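Epsin 1 (PDB 5LP0) probably binds membranes rich in phosphatidylinositol 4,5-bisphosphate, modifying their curvature and helping clathrin-coated invaginations to form during receptor-mediated endocytosis. Local coordinates at residues V12-S17 with S25-E30; S46-R51 with T67-L72. All blocks are in the same frame, centred on the assembly; numbering follows the deposited sequence.

Contact 1: residues V12-S17 with S25-E30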
# COMPACT_ATOMS: atom_id res chain seq x y z
N VAL A 12 0.71 -9.77 -2.12
CA VAL A 12 0.08 -8.45 -2.23
C VAL A 12 -1.45 -8.56 -2.38
O VAL A 12 -2.21 -7.83 -1.71
CB VAL A 12 0.65 -7.66 -3.41
CG1 VAL A 12 -0.14 -6.38 -3.61
CG2 VAL A 12 2.12 -7.34 -3.20
N ARG A 13 -1.90 -9.49 -3.21
CA ARG A 13 -3.35 -9.67 -3.41
C ARG A 13 -4.02 -10.02 -2.09
O ARG A 13 -5.06 -9.46 -1.74
CB ARG A 13 -3.64 -10.77 -4.44
CG ARG A 13 -3.40 -10.34 -5.84
CD ARG A 13 -3.50 -11.51 -6.82
NE ARG A 13 -3.32 -11.05 -8.19
CZ ARG A 13 -4.28 -10.55 -8.95
NH1 ARG A 13 -5.52 -10.46 -8.49
NH2 ARG A 13 -4.00 -10.14 -10.18
N GLU A 14 -3.41 -10.93 -1.34
CA GLU A 14 -3.95 -11.35 -0.07
C GLU A 14 -4.02 -10.17 0.90
O GLU A 14 -4.99 -10.01 1.60
CB GLU A 14 -3.07 -12.45 0.52
CG GLU A 14 -3.49 -12.86 1.91
CD GLU A 14 -4.82 -13.56 1.92
OE1 GLU A 14 -5.11 -14.30 0.94
OE2 GLU A 14 -5.60 -13.37 2.89
N ALA A 15 -2.96 -9.36 0.91
CA ALA A 15 -2.86 -8.22 1.81
C ALA A 15 -3.87 -7.13 1.47
O ALA A 15 -4.15 -6.27 2.29
CB ALA A 15 -1.44 -7.64 1.78
N THR A 16 -4.32 -7.10 0.22
CA THR A 16 -5.22 -6.03 -0.22
C THR A 16 -6.62 -6.50 -0.64
O THR A 16 -7.33 -5.82 -1.40
CB THR A 16 -4.55 -5.27 -1.37
OG1 THR A 16 -4.28 -6.15 -2.47
CG2 THR A 16 -3.23 -4.61 -0.90
N SER A 17 -7.03 -7.65 -0.13
CA SER A 17 -8.33 -8.22 -0.49
C SER A 17 -9.51 -7.40 0.05
O SER A 17 -9.34 -6.49 0.86
CB SER A 17 -8.44 -9.63 0.09
OG SER A 17 -8.74 -9.54 1.47
N SER A 25 0.09 -7.81 9.78
CA SER A 25 1.41 -7.21 9.97
C SER A 25 2.54 -8.15 9.59
O SER A 25 3.57 -7.73 9.09
CB SER A 25 1.60 -6.81 11.43
OG SER A 25 1.98 -7.94 12.20
N SER A 26 2.36 -9.44 9.84
CA SER A 26 3.41 -10.40 9.49
C SER A 26 3.50 -10.55 7.96
O SER A 26 4.59 -10.68 7.39
CB SER A 26 3.16 -11.76 10.15
OG SER A 26 1.95 -12.34 9.72
N LEU A 27 2.35 -10.51 7.30
CA LEU A 27 2.33 -10.61 5.85
C LEU A 27 2.98 -9.36 5.29
O LEU A 27 3.80 -9.42 4.36
CB LEU A 27 0.91 -10.77 5.33
CG LEU A 27 0.73 -10.85 3.81
CD1 LEU A 27 1.63 -11.90 3.19
CD2 LEU A 27 -0.73 -11.14 3.46
N MET A 28 2.63 -8.21 5.86
CA MET A 28 3.19 -6.97 5.38
C MET A 28 4.71 -7.01 5.57
O MET A 28 5.44 -6.54 4.71
CB MET A 28 2.55 -5.73 6.02
CG MET A 28 1.09 -5.39 5.51
SD MET A 28 0.48 -3.73 5.95
CE MET A 28 0.37 -3.94 7.71
N SER A 29 5.19 -7.59 6.67
CA SER A 29 6.63 -7.66 6.89
C SER A 29 7.30 -8.53 5.83
O SER A 29 8.37 -8.20 5.35
CB SER A 29 6.92 -8.20 8.28
OG SER A 29 8.32 -8.25 8.51
N GLU A 30 6.67 -9.64 5.47
CA GLU A 30 7.19 -10.48 4.40
C GLU A 30 7.33 -9.70 3.08
O GLU A 30 8.34 -9.80 2.38
CB GLU A 30 6.31 -11.71 4.20
CG GLU A 30 6.31 -12.67 5.37
CD GLU A 30 5.20 -13.71 5.29
OE1 GLU A 30 4.75 -14.02 4.17
OE2 GLU A 30 4.79 -14.23 6.35
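E14 and A15, on the last turn of helix 8-15, meet L27 of helix 25-34 and join two successive helices of the all-helical ENTH domain. The seven residues between the segments form a connecting loop without helix or strand. The contact is small: three residues touch, and 132 Å² is buried in all. Along the first segment, V12 directs its CB away from S25-E30, and its side chain packs against V48 and M47 of helix 38-51. The CB of R13 is likewise directed away. By similarity to a close relative R13 probably binds phosphatidylinositol 4,5-bisphosphate, and here its NH2 forms a salt bridge with E9. E14 makes the nearest approach: its CG lies 3.6 Å from L27 CD2, the two side chains crossing at about a right angle. With CG anti to the backbone N (chi1 175°), the aliphatic part of E14 reaches the leucine, while the bend at the next torsion carries the carboxylate off in another direction. A15 is the buried residue of the three. Its CB is 3.9 Å from L27 CD2, and its backbone N lies 3.8 Å from the same methyl, so a single branch of L27 serves both residues. The backbones come closest here as well, the CA atoms of A15 and L27 being 7.0 Å apart. T16 is the first residue to leave helical phi/psi, and its N donates to R13 O at 3.2 Å. The hydroxyl of T16 turns back on the helix end: OG1 donates to V12 O at 2.8 Å, approaching from above the carbonyl plane, 37° out of it.

Contact 2: residues S46-R51 with T67-L72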
# COMPACT_ATOMS: atom_id res chain seq x y z
N SER A 46 3.71 -3.40 -9.00
CA SER A 46 2.71 -3.43 -10.06
C SER A 46 1.36 -3.79 -9.45
O SER A 46 0.33 -3.14 -9.76
CB SER A 46 3.10 -4.44 -11.13
OG SER A 46 2.07 -4.53 -12.08
N MET A 47 1.34 -4.82 -8.61
CA MET A 47 0.09 -5.25 -8.00
C MET A 47 -0.49 -4.19 -7.06
O MET A 47 -1.70 -3.99 -7.01
CB MET A 47 0.29 -6.59 -7.27
CG MET A 47 -1.04 -7.25 -6.90
SD MET A 47 -1.99 -7.74 -8.37
CE MET A 47 -3.57 -6.94 -8.10
N VAL A 48 0.35 -3.46 -6.34
CA VAL A 48 -0.16 -2.43 -5.45
C VAL A 48 -0.80 -1.31 -6.26
O VAL A 48 -1.91 -0.86 -5.92
CB VAL A 48 0.95 -1.89 -4.50
CG1 VAL A 48 0.39 -0.74 -3.66
CG2 VAL A 48 1.48 -2.98 -3.56
N TRP A 49 -0.16 -0.84 -7.32
CA TRP A 49 -0.73 0.20 -8.17
C TRP A 49 -2.04 -0.25 -8.81
O TRP A 49 -2.98 0.55 -8.93
CB TRP A 49 0.26 0.68 -9.24
CG TRP A 49 1.50 1.37 -8.71
CD1 TRP A 49 2.80 0.98 -8.92
CD2 TRP A 49 1.57 2.56 -7.91
NE1 TRP A 49 3.65 1.84 -8.29
CE2 TRP A 49 2.93 2.82 -7.66
CE3 TRP A 49 0.61 3.44 -7.39
CZ2 TRP A 49 3.36 3.91 -6.89
CZ3 TRP A 49 1.03 4.52 -6.63
CH2 TRP A 49 2.40 4.75 -6.39
N LYS A 50 -2.13 -1.53 -9.17
CA LYS A 50 -3.39 -2.05 -9.70
C LYS A 50 -4.49 -1.97 -8.66
O LYS A 50 -5.60 -1.50 -8.96
CB LYS A 50 -3.22 -3.49 -10.15
CG LYS A 50 -2.46 -3.64 -11.47
CD LYS A 50 -2.31 -5.11 -11.88
CE LYS A 50 -1.45 -5.27 -13.16
NZ LYS A 50 -1.17 -6.70 -13.43
N ARG A 51 -4.22 -2.38 -7.43
CA ARG A 51 -5.24 -2.36 -6.39
C ARG A 51 -5.63 -0.91 -6.06
O ARG A 51 -6.79 -0.63 -5.79
CB ARG A 51 -4.74 -3.10 -5.14
CG ARG A 51 -4.67 -4.64 -5.35
CD ARG A 51 -6.08 -5.22 -5.16
NE ARG A 51 -6.42 -6.48 -5.85
CZ ARG A 51 -6.59 -7.66 -5.25
NH1 ARG A 51 -6.34 -7.81 -3.97
NH2 ARG A 51 -6.97 -8.72 -5.96
N THR A 67 -2.76 1.20 2.93
CA THR A 67 -2.16 0.74 4.19
C THR A 67 -0.89 -0.04 3.90
O THR A 67 0.15 0.20 4.52
CB THR A 67 -3.14 -0.10 4.95
OG1 THR A 67 -4.27 0.71 5.26
CG2 THR A 67 -2.51 -0.63 6.24
N LEU A 68 -0.93 -0.92 2.91
CA LEU A 68 0.25 -1.68 2.53
C LEU A 68 1.33 -0.74 1.98
O LEU A 68 2.50 -0.84 2.37
CB LEU A 68 -0.11 -2.76 1.54
CG LEU A 68 1.09 -3.52 0.98
CD1 LEU A 68 1.82 -4.27 2.10
CD2 LEU A 68 0.65 -4.49 -0.09
N MET A 69 0.98 0.16 1.08
CA MET A 69 1.97 1.05 0.51
C MET A 69 2.63 1.87 1.61
O MET A 69 3.86 2.02 1.60
CB MET A 69 1.38 1.95 -0.57
CG MET A 69 2.47 2.65 -1.38
SD MET A 69 3.44 1.49 -2.42
CE MET A 69 2.62 1.71 -4.00
N GLU A 70 1.86 2.40 2.55
CA GLU A 70 2.44 3.14 3.65
C GLU A 70 3.46 2.29 4.42
O GLU A 70 4.57 2.74 4.74
CB GLU A 70 1.35 3.61 4.59
CG GLU A 70 1.90 4.38 5.79
CD GLU A 70 0.82 4.87 6.71
OE1 GLU A 70 -0.33 4.39 6.62
OE2 GLU A 70 1.12 5.76 7.53
N TYR A 71 3.07 1.07 4.74
CA TYR A 71 3.95 0.16 5.46
C TYR A 71 5.25 -0.08 4.67
O TYR A 71 6.34 -0.10 5.23
CB TYR A 71 3.24 -1.16 5.73
CG TYR A 71 4.06 -2.13 6.55
CD1 TYR A 71 3.94 -2.17 7.91
CD2 TYR A 71 4.95 -3.01 5.95
CE1 TYR A 71 4.65 -3.06 8.67
CE2 TYR A 71 5.70 -3.89 6.70
CZ TYR A 71 5.55 -3.90 8.07
OH TYR A 71 6.28 -4.77 8.84
N LEU A 72 5.14 -0.27 3.36
CA LEU A 72 6.32 -0.52 2.53
C LEU A 72 7.20 0.71 2.36
O LEU A 72 8.43 0.62 2.31
CB LEU A 72 5.86 -1.03 1.17
CG LEU A 72 5.10 -2.35 1.12
CD1 LEU A 72 4.75 -2.70 -0.33
CD2 LEU A 72 5.87 -3.50 1.79
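Helices 38-51 and 59-75 pack side by side through V48 and W49 on the first and L68 and M69 on the second. Their short segments run roughly antiparallel, at 143° between N-to-C directions, with 10.7 Å between axes at closest approach. V48 divides its two methyls between neighbouring partners. CG1 presses on M69 CE at 3.3 Å, tighter than usual for two carbons, while CG2 meets L68 CD2 at 3.9 Å. Apolar packing of this kind between successive helices forms the core of the ENTH superhelix; M28 of helix 25-34 extends it by packing on L68, and V80 and C84 of helix 78-86 by touching M69. W49 leaves its backbone pointing away from helix 59-75, but with CG beside the backbone N (chi1 -64°) its indole comes back toward M69. The methionine chain, bent at its second and third torsions, sets CE over one face of the six-membered ring. This is a CH-pi contact, 3.8 Å from CE to the ring centroid and 13° off the normal; M69 SD stays above the same ring at 5.4 Å from its centroid, a Met-aromatic arrangement. A serine in place of W49 would probably leave M69 CE without its aromatic face and Q83 OE1 without the indole NE1 that now hydrogen-bonds to it.

In the fold
Contact 2 lies about 3 Å from the centre of the chain and is buried. Contact 1 lies about 9 Å from that centre and is only partly buried. They share no helix, yet the four helices pack together. Their chemistry follows their place: a single-methyl aliphatic contact nearer the edge in contact 1, a methionine-indole-valine cluster in the core in contact 2. Polar chemistry appears where the two meet, R51 NH1 of contact 2 hydrogen-bonding to T16 OG1 of contact 1 at 3.0 Å. R51 NH1 also makes a weak hydrogen bond to R13 O; both arginines are probably part of the site for the inositol lipid, as in a close relative.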